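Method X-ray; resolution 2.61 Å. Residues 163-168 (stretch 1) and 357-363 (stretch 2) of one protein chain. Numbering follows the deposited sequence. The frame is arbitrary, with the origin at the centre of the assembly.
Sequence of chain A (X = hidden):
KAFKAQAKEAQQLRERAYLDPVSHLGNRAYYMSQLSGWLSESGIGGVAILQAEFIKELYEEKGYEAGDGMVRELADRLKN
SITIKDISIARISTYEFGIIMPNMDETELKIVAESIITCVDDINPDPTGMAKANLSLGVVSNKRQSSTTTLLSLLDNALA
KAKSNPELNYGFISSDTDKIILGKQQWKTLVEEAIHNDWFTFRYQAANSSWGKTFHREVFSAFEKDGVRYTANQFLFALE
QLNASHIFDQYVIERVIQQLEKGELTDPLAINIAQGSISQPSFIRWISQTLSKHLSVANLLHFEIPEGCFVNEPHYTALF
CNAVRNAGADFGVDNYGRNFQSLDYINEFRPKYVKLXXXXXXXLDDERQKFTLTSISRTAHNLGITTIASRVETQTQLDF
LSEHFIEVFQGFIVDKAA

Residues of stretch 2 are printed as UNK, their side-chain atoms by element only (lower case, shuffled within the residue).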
ATOM      1  N   LYS A 163       3.431   4.156 -22.118  1.00 63.26           N
ATOM      2  CA  LYS A 163       4.257   3.425 -21.161  1.00 61.79           C
ATOM      3  C   LYS A 163       4.782   2.128 -21.756  1.00 60.16           C
ATOM      4  O   LYS A 163       5.947   1.771 -21.547  1.00 77.36           O
ATOM      5  CB  LYS A 163       3.463   3.135 -19.889  1.00 70.12           C
ATOM      6  CG  LYS A 163       3.309   4.321 -18.971  1.00 80.08           C
ATOM      7  CD  LYS A 163       2.675   3.921 -17.657  1.00 87.31           C
ATOM      8  CE  LYS A 163       2.773   5.041 -16.642  1.00 92.84           C
ATOM      9  NZ  LYS A 163       2.055   4.693 -15.390  1.00 97.90           N
ATOM     10  N   SER A 164       3.938   1.405 -22.493  1.00 60.26           N
ATOM     11  CA  SER A 164       4.331   0.111 -23.038  1.00 62.00           C
ATOM     12  C   SER A 164       5.300   0.227 -24.208  1.00 67.48           C
ATOM     13  O   SER A 164       5.883  -0.788 -24.605  1.00 72.16           O
ATOM     14  CB  SER A 164       3.085  -0.673 -23.454  1.00 59.57           C
ATOM     15  OG  SER A 164       2.220   0.122 -24.245  1.00 89.54           O
ATOM     16  N   ASN A 165       5.489   1.424 -24.762  1.00 69.88           N
ATOM     17  CA  ASN A 165       6.440   1.664 -25.849  1.00 77.06           C
ATOM     18  C   ASN A 165       7.225   2.929 -25.533  1.00 78.85           C
ATOM     19  O   ASN A 165       6.961   3.999 -26.099  1.00 65.92           O
ATOM     20  CB  ASN A 165       5.726   1.777 -27.199  1.00 67.41           C
ATOM     21  CG  ASN A 165       4.861   0.571 -27.504  1.00 73.08           C
ATOM     22  OD1 ASN A 165       5.364  -0.505 -27.828  1.00 84.93           O
ATOM     23  ND2 ASN A 165       3.547   0.748 -27.408  1.00 68.67           N
ATOM     24  N   PRO A 166       8.211   2.841 -24.633  1.00 82.75           N
ATOM     25  CA  PRO A 166       8.970   4.041 -24.244  1.00 81.44           C
ATOM     26  C   PRO A 166       9.802   4.650 -25.363  1.00 83.26           C
ATOM     27  O   PRO A 166      10.360   5.739 -25.162  1.00 93.10           O
ATOM     28  CB  PRO A 166       9.862   3.540 -23.101  1.00 85.96           C
ATOM     29  CG  PRO A 166       9.957   2.064 -23.314  1.00 88.23           C
ATOM     30  CD  PRO A 166       8.630   1.653 -23.872  1.00 82.70           C
ATOM     31  N   GLU A 167       9.922   3.999 -26.522  1.00 81.26           N
ATOM     32  CA  GLU A 167      10.588   4.645 -27.649  1.00 81.49           C
ATOM     33  C   GLU A 167       9.732   5.748 -28.252  1.00 82.27           C
ATOM     34  O   GLU A 167      10.256   6.597 -28.982  1.00 90.80           O
ATOM     35  CB  GLU A 167      10.953   3.620 -28.725  1.00 77.97           C
ATOM     36  CG  GLU A 167       9.773   3.048 -29.493  1.00 79.92           C
ATOM     37  CD  GLU A 167       9.117   1.881 -28.781  1.00 88.73           C
ATOM     38  OE1 GLU A 167       9.356   1.706 -27.568  1.00 91.21           O
ATOM     39  OE2 GLU A 167       8.364   1.133 -29.438  1.00 93.57           O
ATOM     40  N   LEU A 168       8.433   5.752 -27.970  1.00 74.98           N
ATOM     41  CA  LEU A 168       7.565   6.842 -28.382  1.00 77.22           C
ATOM     42  C   LEU A 168       7.675   7.992 -27.391  1.00 81.70           C
ATOM     43  O   LEU A 168       7.691   7.781 -26.175  1.00 82.99           O
ATOM     44  CB  LEU A 168       6.112   6.375 -28.466  1.00 73.40           C
ATOM     45  CG  LEU A 168       5.779   5.181 -29.363  1.00 74.40           C
ATOM     46  CD1 LEU A 168       4.299   4.845 -29.260  1.00 73.15           C
ATOM     47  CD2 LEU A 168       6.165   5.467 -30.804  1.00 72.93           C
ATOM     48  N   UNK A 357      17.296  -4.588 -22.477  1.00 69.01           N
ATOM     49  CA  UNK A 357      16.230  -3.682 -22.877  1.00 61.86           C
ATOM     50  C   UNK A 357      16.182  -3.598 -24.396  1.00 61.12           C
ATOM     51  O   UNK A 357      17.212  -3.413 -25.052  1.00 59.67           O
ATOM     52  c   UNK A 357      15.304  -1.343 -22.489  1.00 67.60           C
ATOM     53  c   UNK A 357      16.464  -2.298 -22.263  1.00 58.43           C
ATOM     54  o   UNK A 357      15.367  -0.207 -21.974  1.00 73.84           O
ATOM     55  o   UNK A 357      14.328  -1.721 -23.172  1.00 74.52           O
ATOM     56  N   UNK A 358      14.981  -3.745 -24.959  1.00 56.88           N
ATOM     57  CA  UNK A 358      14.843  -3.748 -26.410  1.00 56.24           C
ATOM     58  C   UNK A 358      15.173  -2.401 -27.036  1.00 68.57           C
ATOM     59  O   UNK A 358      15.314  -2.328 -28.261  1.00 77.06           O
ATOM     60  c   UNK A 358      10.696  -1.986 -25.325  1.00 54.25           C
ATOM     61  c   UNK A 358      13.430  -4.180 -26.809  1.00 54.35           C
ATOM     62  c   UNK A 358      11.992  -2.322 -27.738  1.00 49.92           C
ATOM     63  c   UNK A 358      11.007  -1.362 -27.615  1.00 54.81           C
ATOM     64  c   UNK A 358      11.686  -2.944 -25.457  1.00 57.69           C
ATOM     65  c   UNK A 358      12.356  -3.123 -26.661  1.00 55.73           C
ATOM     66  c   UNK A 358      10.362  -1.199 -26.408  1.00 64.62           C
ATOM     67  o   UNK A 358       9.379  -0.247 -26.285  1.00 68.86           O
ATOM     68  N   UNK A 359      15.300  -1.342 -26.235  1.00 67.24           N
ATOM     69  CA  UNK A 359      15.742  -0.056 -26.756  1.00 68.04           C
ATOM     70  C   UNK A 359      17.205  -0.066 -27.176  1.00 68.01           C
ATOM     71  O   UNK A 359      17.654   0.895 -27.811  1.00 70.77           O
ATOM     72  c   UNK A 359      15.505   1.042 -25.718  1.00 71.33           C
ATOM     73  c   UNK A 359      14.040   1.367 -25.423  1.00 66.85           C
ATOM     74  c   UNK A 359      13.326   1.777 -26.699  1.00 69.17           C
ATOM     75  c   UNK A 359      13.934   2.461 -24.375  1.00 58.68           C
ATOM     76  N   UNK A 360      17.957  -1.117 -26.838  1.00 69.02           N
ATOM     77  CA  UNK A 360      19.347  -1.205 -27.273  1.00 74.34           C
ATOM     78  C   UNK A 360      19.461  -1.597 -28.740  1.00 80.48           C
ATOM     79  O   UNK A 360      20.450  -1.247 -29.394  1.00 87.23           O
ATOM     80  c   UNK A 360      20.426  -1.672 -25.023  1.00 69.93           C
ATOM     81  c   UNK A 360      19.849  -2.240 -23.900  1.00 71.44           C
ATOM     82  c   UNK A 360      21.012  -0.702 -22.484  1.00 65.70           C
ATOM     83  c   UNK A 360      21.596  -0.129 -23.595  1.00 70.51           C
ATOM     84  c   UNK A 360      20.115  -2.195 -26.397  1.00 68.20           C
ATOM     85  c   UNK A 360      20.137  -1.760 -22.636  1.00 67.26           C
ATOM     86  c   UNK A 360      21.305  -0.614 -24.856  1.00 67.15           C
ATOM     87  N   UNK A 361      18.474  -2.315 -29.272  1.00 83.90           N
ATOM     88  CA  UNK A 361      18.419  -2.583 -30.703  1.00 89.29           C
ATOM     89  C   UNK A 361      17.821  -1.421 -31.487  1.00 92.97           C
ATOM     90  O   UNK A 361      17.687  -1.525 -32.709  1.00 99.32           O
ATOM     91  o   UNK A 361      16.225  -3.615 -30.695  1.00 87.12           O
ATOM     92  c   UNK A 361      17.609  -3.853 -30.979  1.00 81.93           C
ATOM     93  c   UNK A 361      18.106  -5.002 -30.115  1.00 64.61           C
ATOM     94  N   UNK A 362      17.467  -0.325 -30.816  1.00 86.02           N
ATOM     95  CA  UNK A 362      16.777   0.796 -31.439  1.00 85.46           C
ATOM     96  C   UNK A 362      17.695   1.963 -31.775  1.00 88.42           C
ATOM     97  O   UNK A 362      17.503   2.613 -32.809  1.00 97.80           O
ATOM     98  c   UNK A 362      14.282   0.862 -30.970  1.00 94.57           C
ATOM     99  c   UNK A 362      12.210   1.108 -31.674  1.00 97.23           C
ATOM    100  c   UNK A 362      15.649   1.288 -30.527  1.00 89.25           C
ATOM    101  n   UNK A 362      12.442  -0.186 -31.549  1.00 96.15           N
ATOM    102  n   UNK A 362      13.305   1.763 -31.333  1.00 95.74           N
ATOM    103  c   UNK A 362      13.730  -0.367 -31.109  1.00 96.90           C
ATOM    104  N   UNK A 363      18.689   2.256 -30.932  1.00 91.49           N
ATOM    105  CA  UNK A 363      19.588   3.399 -31.136  1.00109.36           C
ATOM    106  C   UNK A 363      21.033   2.899 -31.126  1.00120.37           C
ATOM    107  O   UNK A 363      21.757   3.064 -30.144  1.00126.28           O
ATOM    108  c   UNK A 363      17.098   5.766 -30.180  1.00112.52           C
ATOM    109  c   UNK A 363      19.348   4.474 -30.089  1.00112.31           C
ATOM    110  n   UNK A 363      18.721   6.504 -31.443  1.00117.53           N
ATOM    111  c   UNK A 363      18.386   5.532 -30.526  1.00114.08           C
ATOM    112  n   UNK A 363      16.685   6.870 -30.887  1.00114.61           N
ATOM    113  c   UNK A 363      17.682   7.295 -31.641  1.00118.61           C
TER

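Position 357 carries two side-chain carbons, the second bearing two oxygens, which is a short carboxylate. None of its atoms comes within contact distance of stretch 1. The residue is Asp357. Asp357 OD1 accepts a weak hydrogen bond from the backbone N of position 359 (3.2 Å), and both oxygens are also hydrogen-bonded elsewhere in the structure.

At position 358 a single carbon leads to a six-carbon ring bearing one oxygen. The CA-to-CB bond points sideways, but the ring carries the oxygen up to stretch 1, where it lies 2.3 Å from Glu167 OE1 and 3.2 Å from Pro166 CD. A phenol of this composition is Tyr358. With chi1 at 78° (p), its hydroxyl also reaches the backbone of the turn, with OH 3.5 Å from Asn165 CA.

Position 359 has four side-chain carbons, forked at the second, and no heteroatom. Its CA-to-CB bond points toward stretch 1, and its two terminal carbons approach different residues there, one 3.6 Å from Glu167 CB and the other 4.1 Å from Pro166 CG. The fork after CB identifies Leu359, in the mt rotamer; the closer methyl is CD2 and the other CD1.

Position 360 shows one carbon followed by a ring of six carbons without an oxygen, out of reach of stretch 1. It is Phe360, whose backbone N is hydrogen-bonded to Asp357 O at 3.0 Å.

Position 361 has a CB carrying one oxygen and one carbon, also remote from stretch 1. This is Thr361; its OG1 donates to Tyr358 O at 2.9 Å.

Position 362 bears one carbon and a five-membered ring of three carbons and two nitrogens. The ring carbon between the nitrogens lies 3.8 Å from Glu167 CG. An imidazole identifies His362, and the approaching atom is CE1.

Position 363 has the same composition, one carbon and an imidazole ring, and is therefore His363. Its CA-to-CB bond points toward stretch 1, yet NE2 of His363, its nearest side-chain atom, stays 6.7 Å from Glu167 O.

The contact, burying 235 Å² in total, centres on Glu167. A type I turn from Asn165 to Leu168, closed by Leu168 N to Asn165 O at 3.0 Å, places Pro166 and Glu167 before stretch 2. Tyr358 OH donates a very short hydrogen bond to Glu167 OE1 (2.3 Å), which lies at the ring edge. Leu359 and His362 pack along the aliphatic part of Glu167, while Pro166 adds apolar contacts to Tyr358 and Leu359.

Stretch 2 357-363: DYLFTHH
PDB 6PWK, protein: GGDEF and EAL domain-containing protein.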